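Local coordinates for RagA protein (Porphyromonas gingivalis, PDB 6SLN), which probably imports nutrients, most likely peptides, across the outer membrane as a TonB-dependent receptor, at residues K454-G463 against S498-K508; P485-D496 against G530-E541. All coordinates share one frame; numbering follows the deposited sequence.

Contact 1 of 2, residues K454-G463 against S498-K508; sequences KGLTLKAQAG and SKSFTNTAEYK. With 3PE (1,2-Distearoyl-sn-glycerophosphoethanolamine), chain G; LMT (dodecyl-beta-D-maltoside), chain H.
Ala462 and Phe501 form the close-packed end of the pairing between 454-463 and 498-508, with Ala462 CB 3.6 Å from Phe501 CD2. The Phe501 ring, its CG beside the backbone N (chi1 -41°), lies against one acyl chain of the 3PE lipid, whose C23 stands over the centre of one face, and against the LMT alkyl tail at CE2 and CZ. Next along this lipid-facing side, Asn503 turns its amide so that OD1 approaches Ala460 CB (3.4 Å) while ND2 rests near 3PE C35 and makes a weak hydrogen bond to His523 ND1. Leu458 CD2 meets Ala505 CB at 3.6 Å. Beneath them, antiparallel backbone bonds run regularly from Thr457–Glu506 to Gly463–Ser500.

The turn end is looser. Lys508 N reaches Gly455 O only weakly at 3.4 Å, Gly455 is poorly ordered, and the exposed Tyr507 ring offers its edge to Lys454 O. On the inward face polar chains pair across the strands: Thr504 OG1 stands 3.7 Å from Lys459 CB, the lysine making a cation-pi contact with Phe447, and Thr502 OG1 is hydrogen-bonded to Glu524. Small apolar groups and an aromatic ring toward lipid, polar chains toward the lumen, mark a transmembrane beta-barrel wall.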
loop_
_atom_site.group_PDB
_atom_site.type_symbol
_atom_site.label_atom_id
_atom_site.label_comp_id
_atom_site.label_asym_id
_atom_site.label_seq_id
_atom_site.Cartn_x
_atom_site.Cartn_y
_atom_site.Cartn_z
ATOM N N LYS A 454 9.124 37.476 39.345
ATOM C CA LYS A 454 9.871 38.402 38.498
ATOM C C LYS A 454 11.165 37.754 38.038
ATOM O O LYS A 454 11.869 37.122 38.829
ATOM C CB LYS A 454 10.178 39.702 39.237
ATOM C CG LYS A 454 10.759 40.791 38.329
ATOM C CD LYS A 454 12.263 41.012 38.554
ATOM C CE LYS A 454 12.782 42.230 37.773
ATOM N NZ LYS A 454 13.955 41.879 36.913
ATOM N N GLY A 455 11.468 37.904 36.755
ATOM C CA GLY A 455 12.633 37.295 36.126
ATOM C C GLY A 455 12.427 35.879 35.620
ATOM O O GLY A 455 12.937 35.517 34.556
ATOM N N LEU A 456 11.673 35.073 36.366
ATOM C CA LEU A 456 11.468 33.668 36.031
ATOM C C LEU A 456 10.495 33.506 34.863
ATOM O O LEU A 456 9.350 33.963 34.932
ATOM C CB LEU A 456 10.950 32.909 37.246
ATOM C CG LEU A 456 10.797 31.427 36.930
ATOM C CD1 LEU A 456 12.080 30.910 36.299
ATOM C CD2 LEU A 456 10.452 30.636 38.175
ATOM N N THR A 457 10.936 32.822 33.809
ATOM C CA THR A 457 10.079 32.473 32.683
ATOM C C THR A 457 10.240 30.987 32.394
ATOM O O THR A 457 11.367 30.504 32.226
ATOM C CB THR A 457 10.423 33.310 31.452
ATOM O OG1 THR A 457 10.301 34.695 31.786
ATOM C CG2 THR A 457 9.473 32.997 30.305
ATOM N N LEU A 458 9.120 30.260 32.363
ATOM C CA LEU A 458 9.090 28.829 32.066
ATOM C C LEU A 458 8.339 28.646 30.755
ATOM O O LEU A 458 7.125 28.862 30.706
ATOM C CB LEU A 458 8.402 28.046 33.182
ATOM C CG LEU A 458 8.659 28.531 34.605
ATOM C CD1 LEU A 458 7.830 27.746 35.582
ATOM C CD2 LEU A 458 10.120 28.375 34.933
ATOM N N LYS A 459 9.043 28.242 29.703
ATOM C CA LYS A 459 8.418 28.055 28.402
ATOM C C LYS A 459 8.299 26.573 28.089
ATOM O O LYS A 459 9.308 25.867 27.986
ATOM C CB LYS A 459 9.190 28.767 27.298
ATOM C CG LYS A 459 8.373 28.886 26.031
ATOM C CD LYS A 459 8.921 29.963 25.109
ATOM C CE LYS A 459 8.864 29.529 23.644
ATOM N NZ LYS A 459 9.315 30.625 22.739
ATOM N N ALA A 460 7.063 26.114 27.932
ATOM C CA ALA A 460 6.773 24.803 27.381
ATOM C C ALA A 460 6.356 24.984 25.924
ATOM O O ALA A 460 5.528 25.846 25.614
ATOM C CB ALA A 460 5.672 24.105 28.183
ATOM N N GLN A 461 6.938 24.187 25.033
ATOM C CA GLN A 461 6.644 24.281 23.612
ATOM C C GLN A 461 6.618 22.878 23.020
ATOM O O GLN A 461 7.451 22.032 23.358
ATOM C CB GLN A 461 7.661 25.170 22.882
ATOM C CG GLN A 461 7.559 25.082 21.366
ATOM C CD GLN A 461 7.902 26.380 20.666
ATOM O OE1 GLN A 461 7.019 27.061 20.138
ATOM N NE2 GLN A 461 9.187 26.725 20.644
ATOM N N ALA A 462 5.644 22.625 22.153
ATOM C CA ALA A 462 5.452 21.272 21.669
ATOM C C ALA A 462 4.860 21.362 20.278
ATOM O O ALA A 462 4.060 22.258 19.989
ATOM C CB ALA A 462 4.553 20.446 22.611
ATOM N N GLY A 463 5.268 20.440 19.422
ATOM C CA GLY A 463 4.813 20.444 18.050
ATOM C C GLY A 463 4.970 19.080 17.427
ATOM O O GLY A 463 5.816 18.280 17.840
ATOM N N SER A 498 7.202 13.784 12.976
ATOM C CA SER A 498 8.344 14.282 13.733
ATOM C C SER A 498 7.799 15.102 14.898
ATOM O O SER A 498 7.232 16.185 14.696
ATOM C CB SER A 498 9.295 15.077 12.841
ATOM O OG SER A 498 8.604 15.997 12.027
ATOM N N LYS A 499 7.909 14.546 16.108
ATOM C CA LYS A 499 7.448 15.200 17.323
ATOM C C LYS A 499 8.599 15.920 18.000
ATOM O O LYS A 499 9.765 15.535 17.871
ATOM C CB LYS A 499 6.839 14.206 18.312
ATOM C CG LYS A 499 5.699 13.378 17.782
ATOM C CD LYS A 499 5.363 12.267 18.751
ATOM C CE LYS A 499 5.016 10.985 18.011
ATOM N NZ LYS A 499 4.877 9.854 18.968
ATOM N N SER A 500 8.259 16.961 18.748
ATOM C CA SER A 500 9.305 17.750 19.372
ATOM C C SER A 500 8.752 18.495 20.577
ATOM O O SER A 500 7.728 19.184 20.471
ATOM C CB SER A 500 9.896 18.731 18.370
ATOM O OG SER A 500 10.462 19.873 19.003
ATOM N N PHE A 501 9.441 18.372 21.716
ATOM C CA PHE A 501 9.101 19.101 22.925
ATOM C C PHE A 501 10.345 19.788 23.466
ATOM O O PHE A 501 11.404 19.163 23.568
ATOM C CB PHE A 501 8.512 18.176 23.989
ATOM C CG PHE A 501 7.552 17.167 23.445
ATOM C CD1 PHE A 501 8.019 15.992 22.889
ATOM C CD2 PHE A 501 6.188 17.381 23.506
ATOM C CE1 PHE A 501 7.162 15.063 22.389
ATOM C CE2 PHE A 501 5.321 16.443 23.018
ATOM C CZ PHE A 501 5.812 15.281 22.450
ATOM N N THR A 502 10.205 21.067 23.823
ATOM C CA THR A 502 11.279 21.859 24.400
ATOM C C THR A 502 10.757 22.588 25.627
ATOM O O THR A 502 9.764 23.318 25.545
ATOM C CB THR A 502 11.843 22.871 23.404
ATOM O OG1 THR A 502 12.396 22.177 22.282
ATOM C CG2 THR A 502 12.942 23.709 24.075
ATOM N N ASN A 503 11.445 22.414 26.752
ATOM C CA ASN A 503 10.983 22.923 28.035
ATOM C C ASN A 503 12.135 23.640 28.720
ATOM O O ASN A 503 13.175 23.030 28.993
ATOM C CB ASN A 503 10.442 21.775 28.891
ATOM C CG ASN A 503 9.182 21.176 28.301
ATOM O OD1 ASN A 503 8.162 21.857 28.186
ATOM N ND2 ASN A 503 9.249 19.910 27.899
ATOM N N THR A 504 11.959 24.934 28.987
ATOM C CA THR A 504 13.055 25.760 29.465
ATOM C C THR A 504 12.605 26.647 30.609
ATOM O O THR A 504 11.499 27.191 30.596
ATOM C CB THR A 504 13.626 26.657 28.354
ATOM O OG1 THR A 504 12.602 27.536 27.866
ATOM C CG2 THR A 504 14.174 25.813 27.211
ATOM N N ALA A 505 13.496 26.816 31.575
ATOM C CA ALA A 505 13.303 27.735 32.685
ATOM C C ALA A 505 14.423 28.758 32.618
ATOM O O ALA A 505 15.601 28.387 32.568
ATOM C CB ALA A 505 13.308 26.995 34.019
ATOM N N GLU A 506 14.058 30.036 32.567
ATOM C CA GLU A 506 15.023 31.121 32.464
ATOM C C GLU A 506 14.819 32.056 33.642
ATOM O O GLU A 506 13.695 32.504 33.895
ATOM C CB GLU A 506 14.887 31.897 31.142
ATOM C CG GLU A 506 15.936 32.995 30.976
ATOM C CD GLU A 506 15.664 33.918 29.801
ATOM O OE1 GLU A 506 14.776 34.791 29.925
ATOM O OE2 GLU A 506 16.347 33.776 28.761
ATOM N N TYR A 507 15.899 32.342 34.358
ATOM C CA TYR A 507 15.872 33.275 35.469
ATOM C C TYR A 507 16.861 34.392 35.181
ATOM O O TYR A 507 18.062 34.141 35.047
ATOM C CB TYR A 507 16.208 32.573 36.781
ATOM C CG TYR A 507 15.960 33.429 37.991
ATOM C CD1 TYR A 507 14.835 34.234 38.066
ATOM C CD2 TYR A 507 16.859 33.447 39.058
ATOM C CE1 TYR A 507 14.608 35.027 39.169
ATOM C CE2 TYR A 507 16.636 34.235 40.158
ATOM C CZ TYR A 507 15.507 35.025 40.205
ATOM O OH TYR A 507 15.263 35.821 41.293
ATOM N N LYS A 508 16.343 35.608 35.037
ATOM C CA LYS A 508 17.136 36.823 34.934
ATOM C C LYS A 508 17.010 37.571 36.252
ATOM O O LYS A 508 15.897 37.756 36.757
ATOM C CB LYS A 508 16.648 37.718 33.793
ATOM C CG LYS A 508 16.921 37.205 32.394
ATOM C CD LYS A 508 16.566 38.253 31.338
ATOM C CE LYS A 508 15.091 38.183 30.944
ATOM N NZ LYS A 508 14.829 37.169 29.877
HETATM C C1 3PE G . 11.213 10.132 26.815
HETATM C C2 3PE G . 10.603 11.447 27.253
HETATM C C3 3PE G . 11.707 12.345 27.840
HETATM O O31 3PE G . 11.162 13.527 28.365
HETATM O O32 3PE G . 12.137 13.181 30.355
HETATM C C31 3PE G . 11.300 13.753 29.746
HETATM C C32 3PE G . 10.354 14.725 30.477
HETATM C C33 3PE G . 10.995 16.073 30.819
HETATM C C34 3PE G . 10.070 16.878 31.739
HETATM C C35 3PE G . 9.330 18.001 30.998
HETATM C C36 3PE G . 9.237 19.240 31.894
HETATM C C37 3PE G . 7.997 20.082 31.571
HETATM C C38 3PE G . 7.981 21.319 32.476
HETATM C C39 3PE G . 6.875 22.267 32.032
HETATM C C3A 3PE G . 7.098 23.660 32.617
HETATM C C3B 3PE G . 6.449 24.712 31.712
HETATM O O21 3PE G . 10.000 11.953 26.085
HETATM O O22 3PE G . 7.763 11.976 26.229
HETATM C C21 3PE G . 8.762 12.599 26.272
HETATM C C22 3PE G . 8.677 14.109 26.515
HETATM C C23 3PE G . 7.227 14.578 26.670
HETATM C C24 3PE G . 7.200 15.640 27.774
HETATM C C25 3PE G . 6.571 16.960 27.318
HETATM C C26 3PE G . 6.083 17.751 28.543
HETATM C C27 3PE G . 5.204 18.918 28.089
HETATM C C28 3PE G . 4.699 19.743 29.278
HETATM C C29 3PE G . 3.912 20.974 28.801
HETATM C C2A 3PE G . 2.732 21.301 29.726
HETATM C C2B 3PE G . 2.543 22.810 29.992
HETATM C C2C 3PE G . 1.039 23.160 30.009
HETATM C C2D 3PE G . 0.729 24.630 30.362
HETATM C C1B LMT H . 9.147 5.196 22.810
HETATM C C2B LMT H . 8.776 4.810 21.318
HETATM C C3B LMT H . 8.764 3.281 21.068
HETATM C C4B LMT H . 10.062 2.697 21.659
HETATM C C5B LMT H . 9.871 2.921 23.167
HETATM C C6B LMT H . 10.773 2.007 24.010
HETATM O O1B LMT H . 8.017 5.490 23.595
HETATM O O2B LMT H . 7.568 5.379 20.972
HETATM O O3B LMT H . 8.554 2.957 19.751
HETATM O "O4'" LMT H . 10.222 1.362 21.355
HETATM O O5B LMT H . 10.023 4.298 23.480
HETATM O O6B LMT H . 10.021 1.313 24.952
HETATM C "C1'" LMT H . 5.614 8.460 24.834
HETATM C "C2'" LMT H . 6.637 8.953 23.788
HETATM C "C3'" LMT H . 7.187 7.666 23.149
HETATM C "C4'" LMT H . 7.944 6.790 24.167
HETATM C "C5'" LMT H . 7.160 6.714 25.535
HETATM C "C6'" LMT H . 8.048 6.357 26.729
HETATM O "O1'" LMT H . 4.744 9.422 25.358
HETATM O "O2'" LMT H . 6.053 9.692 22.776
HETATM O "O3'" LMT H . 7.974 7.955 22.055
HETATM O "O5'" LMT H . 6.360 7.855 25.902
HETATM O "O6'" LMT H . 9.364 6.148 26.285
HETATM C C1 LMT H . 4.952 10.832 25.168
HETATM C C2 LMT H . 3.575 11.462 25.042
HETATM C C3 LMT H . 3.515 12.888 24.553
HETATM C C4 LMT H . 2.330 13.625 25.175
HETATM C C5 LMT H . 2.720 15.018 25.606
HETATM C C6 LMT H . 1.701 16.089 25.286
HETATM C C7 LMT H . 2.357 17.444 25.456
HETATM C C8 LMT H . 1.400 18.601 25.255
HETATM C C9 LMT H . 2.119 19.932 25.391
HETATM C C10 LMT H . 1.197 21.132 25.288
HETATM C C11 LMT H . 2.015 22.400 25.147
HETATM C C12 LMT H . 1.218 23.658 25.311
#

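Contact 2 of 2, residues P485-D496 against G530-E541; sequences PLGERRERAYRD and GDVIGASSKGFE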
loop_
_atom_site.group_PDB
_atom_site.type_symbol
_atom_site.label_atom_id
_atom_site.label_comp_id
_atom_site.label_asym_id
_atom_site.label_seq_id
_atom_site.Cartn_x
_atom_site.Cartn_y
_atom_site.Cartn_z
ATOM N N PRO A 485 2.031 -4.763 -24.330
ATOM C CA PRO A 485 0.803 -3.961 -24.250
ATOM C C PRO A 485 0.152 -4.006 -22.885
ATOM O O PRO A 485 -0.783 -3.231 -22.636
ATOM C CB PRO A 485 -0.097 -4.605 -25.304
ATOM C CG PRO A 485 0.326 -6.037 -25.310
ATOM C CD PRO A 485 1.813 -6.054 -25.003
ATOM N N LEU A 486 0.613 -4.883 -22.000
ATOM C CA LEU A 486 0.040 -4.978 -20.668
ATOM C C LEU A 486 0.485 -3.770 -19.860
ATOM O O LEU A 486 1.646 -3.373 -19.917
ATOM C CB LEU A 486 0.472 -6.283 -20.002
ATOM C CG LEU A 486 0.000 -7.464 -20.862
ATOM C CD1 LEU A 486 0.314 -8.834 -20.241
ATOM C CD2 LEU A 486 -1.484 -7.293 -21.154
ATOM N N GLY A 487 -0.435 -3.166 -19.148
ATOM C CA GLY A 487 -0.110 -1.995 -18.371
ATOM C C GLY A 487 0.234 -2.346 -16.923
ATOM O O GLY A 487 0.020 -3.462 -16.443
ATOM N N GLU A 488 0.788 -1.358 -16.225
ATOM C CA GLU A 488 1.242 -1.535 -14.858
ATOM C C GLU A 488 0.869 -0.300 -14.048
ATOM O O GLU A 488 0.665 0.796 -14.576
ATOM C CB GLU A 488 2.768 -1.801 -14.792
ATOM C CG GLU A 488 3.295 -2.665 -15.962
ATOM C CD GLU A 488 4.697 -3.250 -15.736
ATOM O OE1 GLU A 488 5.418 -2.787 -14.824
ATOM O OE2 GLU A 488 5.083 -4.177 -16.488
ATOM N N ARG A 489 0.817 -0.478 -12.743
ATOM C CA ARG A 489 0.451 0.630 -11.884
ATOM C C ARG A 489 1.099 0.386 -10.537
ATOM O O ARG A 489 1.193 -0.763 -10.098
ATOM C CB ARG A 489 -1.063 0.724 -11.751
ATOM C CG ARG A 489 -1.514 1.821 -10.828
ATOM C CD ARG A 489 -3.013 1.947 -10.823
ATOM N NE ARG A 489 -3.450 3.176 -10.175
ATOM C CZ ARG A 489 -4.717 3.576 -10.142
ATOM N NH1 ARG A 489 -5.656 2.835 -10.725
ATOM N NH2 ARG A 489 -5.044 4.704 -9.520
ATOM N N ARG A 490 1.562 1.460 -9.896
ATOM C CA ARG A 490 2.188 1.370 -8.581
ATOM C C ARG A 490 1.637 2.492 -7.718
ATOM O O ARG A 490 1.521 3.634 -8.172
ATOM C CB ARG A 490 3.733 1.442 -8.670
ATOM C CG ARG A 490 4.465 1.743 -7.346
ATOM C CD ARG A 490 5.831 1.039 -7.246
ATOM N NE ARG A 490 6.652 1.196 -8.440
ATOM C CZ ARG A 490 7.138 2.359 -8.887
ATOM N NH1 ARG A 490 6.894 3.494 -8.238
ATOM N NH2 ARG A 490 7.866 2.394 -10.003
ATOM N N GLU A 491 1.257 2.154 -6.494
ATOM C CA GLU A 491 0.724 3.124 -5.552
ATOM C C GLU A 491 1.521 3.069 -4.254
ATOM O O GLU A 491 1.858 1.982 -3.752
ATOM C CB GLU A 491 -0.755 2.859 -5.263
ATOM C CG GLU A 491 -1.595 2.837 -6.484
ATOM C CD GLU A 491 -2.055 4.214 -6.877
ATOM O OE1 GLU A 491 -2.073 5.105 -6.008
ATOM O OE2 GLU A 491 -2.410 4.398 -8.061
ATOM N N ARG A 492 1.784 4.239 -3.690
ATOM C CA ARG A 492 2.651 4.328 -2.533
ATOM C C ARG A 492 2.043 5.264 -1.516
ATOM O O ARG A 492 1.378 6.248 -1.869
ATOM C CB ARG A 492 4.043 4.843 -2.910
ATOM C CG ARG A 492 5.001 3.756 -3.300
ATOM C CD ARG A 492 6.153 4.368 -3.966
ATOM N NE ARG A 492 7.076 3.369 -4.481
ATOM C CZ ARG A 492 8.084 3.673 -5.289
ATOM N NH1 ARG A 492 8.260 4.935 -5.649
ATOM N NH2 ARG A 492 8.904 2.728 -5.727
ATOM N N ALA A 493 2.327 4.979 -0.247
ATOM C CA ALA A 493 1.865 5.814 0.850
ATOM C C ALA A 493 3.026 6.019 1.795
ATOM O O ALA A 493 3.585 5.042 2.301
ATOM C CB ALA A 493 0.680 5.173 1.574
ATOM N N TYR A 494 3.391 7.282 2.013
ATOM C CA TYR A 494 4.503 7.691 2.864
ATOM C C TYR A 494 3.937 8.416 4.069
ATOM O O TYR A 494 2.970 9.182 3.931
ATOM C CB TYR A 494 5.457 8.668 2.140
ATOM C CG TYR A 494 6.135 8.197 0.863
ATOM C CD1 TYR A 494 5.462 8.187 -0.356
ATOM C CD2 TYR A 494 7.474 7.829 0.869
ATOM C CE1 TYR A 494 6.105 7.773 -1.524
ATOM C CE2 TYR A 494 8.118 7.423 -0.287
ATOM C CZ TYR A 494 7.434 7.390 -1.475
ATOM O OH TYR A 494 8.089 6.972 -2.608
ATOM N N ARG A 495 4.579 8.230 5.230
ATOM C CA ARG A 495 4.184 8.917 6.458
ATOM C C ARG A 495 5.397 9.373 7.250
ATOM O O ARG A 495 6.293 8.571 7.528
ATOM C CB ARG A 495 3.334 8.009 7.341
ATOM C CG ARG A 495 3.000 8.625 8.667
ATOM C CD ARG A 495 1.870 7.888 9.322
ATOM N NE ARG A 495 0.595 8.363 8.818
ATOM C CZ ARG A 495 -0.585 7.983 9.287
ATOM N NH1 ARG A 495 -0.677 7.126 10.299
ATOM N NH2 ARG A 495 -1.668 8.495 8.753
ATOM N N ASP A 496 5.414 10.646 7.641
ATOM C CA ASP A 496 6.450 11.176 8.524
ATOM C C ASP A 496 5.784 11.865 9.697
ATOM O O ASP A 496 4.997 12.802 9.507
ATOM C CB ASP A 496 7.361 12.177 7.813
ATOM C CG ASP A 496 8.133 11.558 6.696
ATOM O OD1 ASP A 496 8.501 10.376 6.810
ATOM O OD2 ASP A 496 8.362 12.250 5.688
ATOM N N GLY A 530 8.890 7.225 10.646
ATOM C CA GLY A 530 8.549 7.376 9.242
ATOM C C GLY A 530 8.467 6.027 8.572
ATOM O O GLY A 530 9.211 5.095 8.912
ATOM N N ASP A 531 7.553 5.909 7.608
ATOM C CA ASP A 531 7.518 4.682 6.827
ATOM C C ASP A 531 7.068 4.976 5.410
ATOM O O ASP A 531 6.708 6.102 5.062
ATOM C CB ASP A 531 6.624 3.614 7.479
ATOM C CG ASP A 531 5.142 3.943 7.402
ATOM O OD1 ASP A 531 4.781 5.119 7.208
ATOM O OD2 ASP A 531 4.327 3.015 7.564
ATOM N N VAL A 532 7.133 3.941 4.582
ATOM C CA VAL A 532 6.527 3.962 3.263
ATOM C C VAL A 532 6.056 2.544 2.981
ATOM O O VAL A 532 6.684 1.569 3.407
ATOM C CB VAL A 532 7.512 4.496 2.172
ATOM C CG1 VAL A 532 8.867 3.793 2.236
ATOM C CG2 VAL A 532 6.942 4.351 0.758
ATOM N N ILE A 533 4.930 2.437 2.286
ATOM C CA ILE A 533 4.436 1.173 1.756
ATOM C C ILE A 533 4.039 1.409 0.315
ATOM O O ILE A 533 3.688 2.527 -0.089
ATOM C CB ILE A 533 3.232 0.601 2.530
ATOM C CG1 ILE A 533 2.006 1.513 2.339
ATOM C CG2 ILE A 533 3.584 0.403 3.982
ATOM C CD1 ILE A 533 0.766 1.097 3.156
ATOM N N GLY A 534 4.109 0.347 -0.467
ATOM C CA GLY A 534 3.830 0.498 -1.866
ATOM C C GLY A 534 3.365 -0.819 -2.412
ATOM O O GLY A 534 3.907 -1.862 -2.050
ATOM N N ALA A 535 2.351 -0.791 -3.261
ATOM C CA ALA A 535 1.923 -1.969 -3.992
ATOM C C ALA A 535 1.905 -1.656 -5.476
ATOM O O ALA A 535 1.794 -0.495 -5.893
ATOM C CB ALA A 535 0.528 -2.433 -3.570
ATOM N N SER A 536 1.964 -2.719 -6.268
ATOM C CA SER A 536 2.018 -2.566 -7.702
ATOM C C SER A 536 1.389 -3.785 -8.359
ATOM O O SER A 536 1.386 -4.888 -7.810
ATOM C CB SER A 536 3.458 -2.335 -8.184
ATOM O OG SER A 536 4.027 -3.536 -8.664
ATOM N N SER A 537 0.830 -3.552 -9.533
ATOM C CA SER A 537 0.060 -4.553 -10.235
ATOM C C SER A 537 0.449 -4.416 -11.681
ATOM O O SER A 537 0.866 -3.337 -12.126
ATOM C CB SER A 537 -1.445 -4.328 -10.052
ATOM O OG SER A 537 -1.906 -4.785 -8.792
ATOM N N LYS A 538 0.321 -5.500 -12.424
ATOM C CA LYS A 538 0.565 -5.350 -13.844
ATOM C C LYS A 538 -0.323 -6.295 -14.641
ATOM O O LYS A 538 -1.059 -7.122 -14.091
ATOM C CB LYS A 538 2.052 -5.547 -14.167
ATOM C CG LYS A 538 2.688 -6.750 -13.559
ATOM C CD LYS A 538 4.147 -6.773 -13.898
ATOM C CE LYS A 538 4.804 -7.984 -13.245
ATOM N NZ LYS A 538 6.297 -7.928 -13.215
ATOM N N GLY A 539 -0.246 -6.134 -15.961
ATOM C CA GLY A 539 -1.002 -6.952 -16.872
ATOM C C GLY A 539 -2.384 -6.439 -17.168
ATOM O O GLY A 539 -3.220 -7.219 -17.645
ATOM N N PHE A 540 -2.657 -5.164 -16.869
ATOM C CA PHE A 540 -3.896 -4.522 -17.284
ATOM C C PHE A 540 -3.987 -4.515 -18.802
ATOM O O PHE A 540 -2.985 -4.330 -19.495
ATOM C CB PHE A 540 -3.946 -3.086 -16.758
ATOM C CG PHE A 540 -3.710 -2.966 -15.274
ATOM C CD1 PHE A 540 -4.637 -3.468 -14.369
ATOM C CD2 PHE A 540 -2.553 -2.368 -14.779
ATOM C CE1 PHE A 540 -4.430 -3.363 -13.000
ATOM C CE2 PHE A 540 -2.336 -2.258 -13.407
ATOM C CZ PHE A 540 -3.282 -2.758 -12.518
ATOM N N GLU A 541 -5.189 -4.724 -19.334
ATOM C CA GLU A 541 -5.387 -4.662 -20.779
ATOM C C GLU A 541 -6.262 -3.495 -21.180
ATOM O O GLU A 541 -6.616 -3.368 -22.358
ATOM C CB GLU A 541 -5.962 -5.970 -21.317
ATOM C CG GLU A 541 -4.905 -7.028 -21.471
ATOM C CD GLU A 541 -5.436 -8.443 -21.524
ATOM O OE1 GLU A 541 -4.700 -9.366 -21.110
ATOM O OE2 GLU A 541 -6.570 -8.646 -22.002
HETATM O O HOH W 1 2.770 5.080 5.106
#
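Val532 lays CG2 over one face of the Tyr494 ring, 3.6 Å from its centroid, in a CH-pi contact. With chi1 at 50°, the valine puts CG1 between its backbone N and carbonyl carbon and swings CG2 across to the tyrosine, whose own CG sits beside its backbone N; the two chains lie side by side. On the same face, Glu488 and Lys538 run alongside each other, CG to CB 3.6 Å, but their charged ends do not pair: the Glu488 carboxylate forms a salt bridge with Arg475 and the Lys538 ammonium one with an acidic side chain of another protein.

The opposite face is turned toward the second subunit. Arg489 extends fully from CG (chi1 178°), resting CB 3.6 Å from Phe540 CE2 and carrying its guanidinium to Glu491, where NE meets OE2 at 2.7 Å on the anti side, and to Met546 O. Arg495 CB packs beside Asp531, yet the guanidinium bends away at chi3 (-83°) to Asn468, while Asp531 OD2 pairs with Arg470 of the second subunit. A water joins Asp531 OD1 to Ala493 O, though weakly to the latter.

At the Leu486–Glu541 end, Leu486 CB packs on Gly539 CA, and CD2 lies beside Glu541 CG. Gly487 O takes both Phe540 N (3.2 Å) and, weakly, Gly539 N, while the Phe540 ring turns its edge to the N of Glu488 and Arg489. Gly539, at backbone angles suited to glycine, followed by Phe540, forms a classic G1 beta bulge closing a regular antiparallel pairing of barrel strands.

How the contacts relate
Strand 487-510 serves both contacts: its later part pairs with 456-475 in contact 1 and its earlier part with 515-540 in contact 2, so the two are successive hairpins of one barrel wall. Their centres lie 44 Å apart, and apart from adjoining in sequence the segments do not touch. The outward face changes company along this strand. At contact 1 it meets lipid: Phe501 and Asn503, with Ala460 of the paired strand 456-475, belong to the seven-residue 3PE pocket, completed by Ala448, His523, Tyr525 and Leu570 on strands farther round the wall to either side. At contact 2 it meets the second subunit, with a bound C8E detergent about 7 Å from the Arg495 side chain.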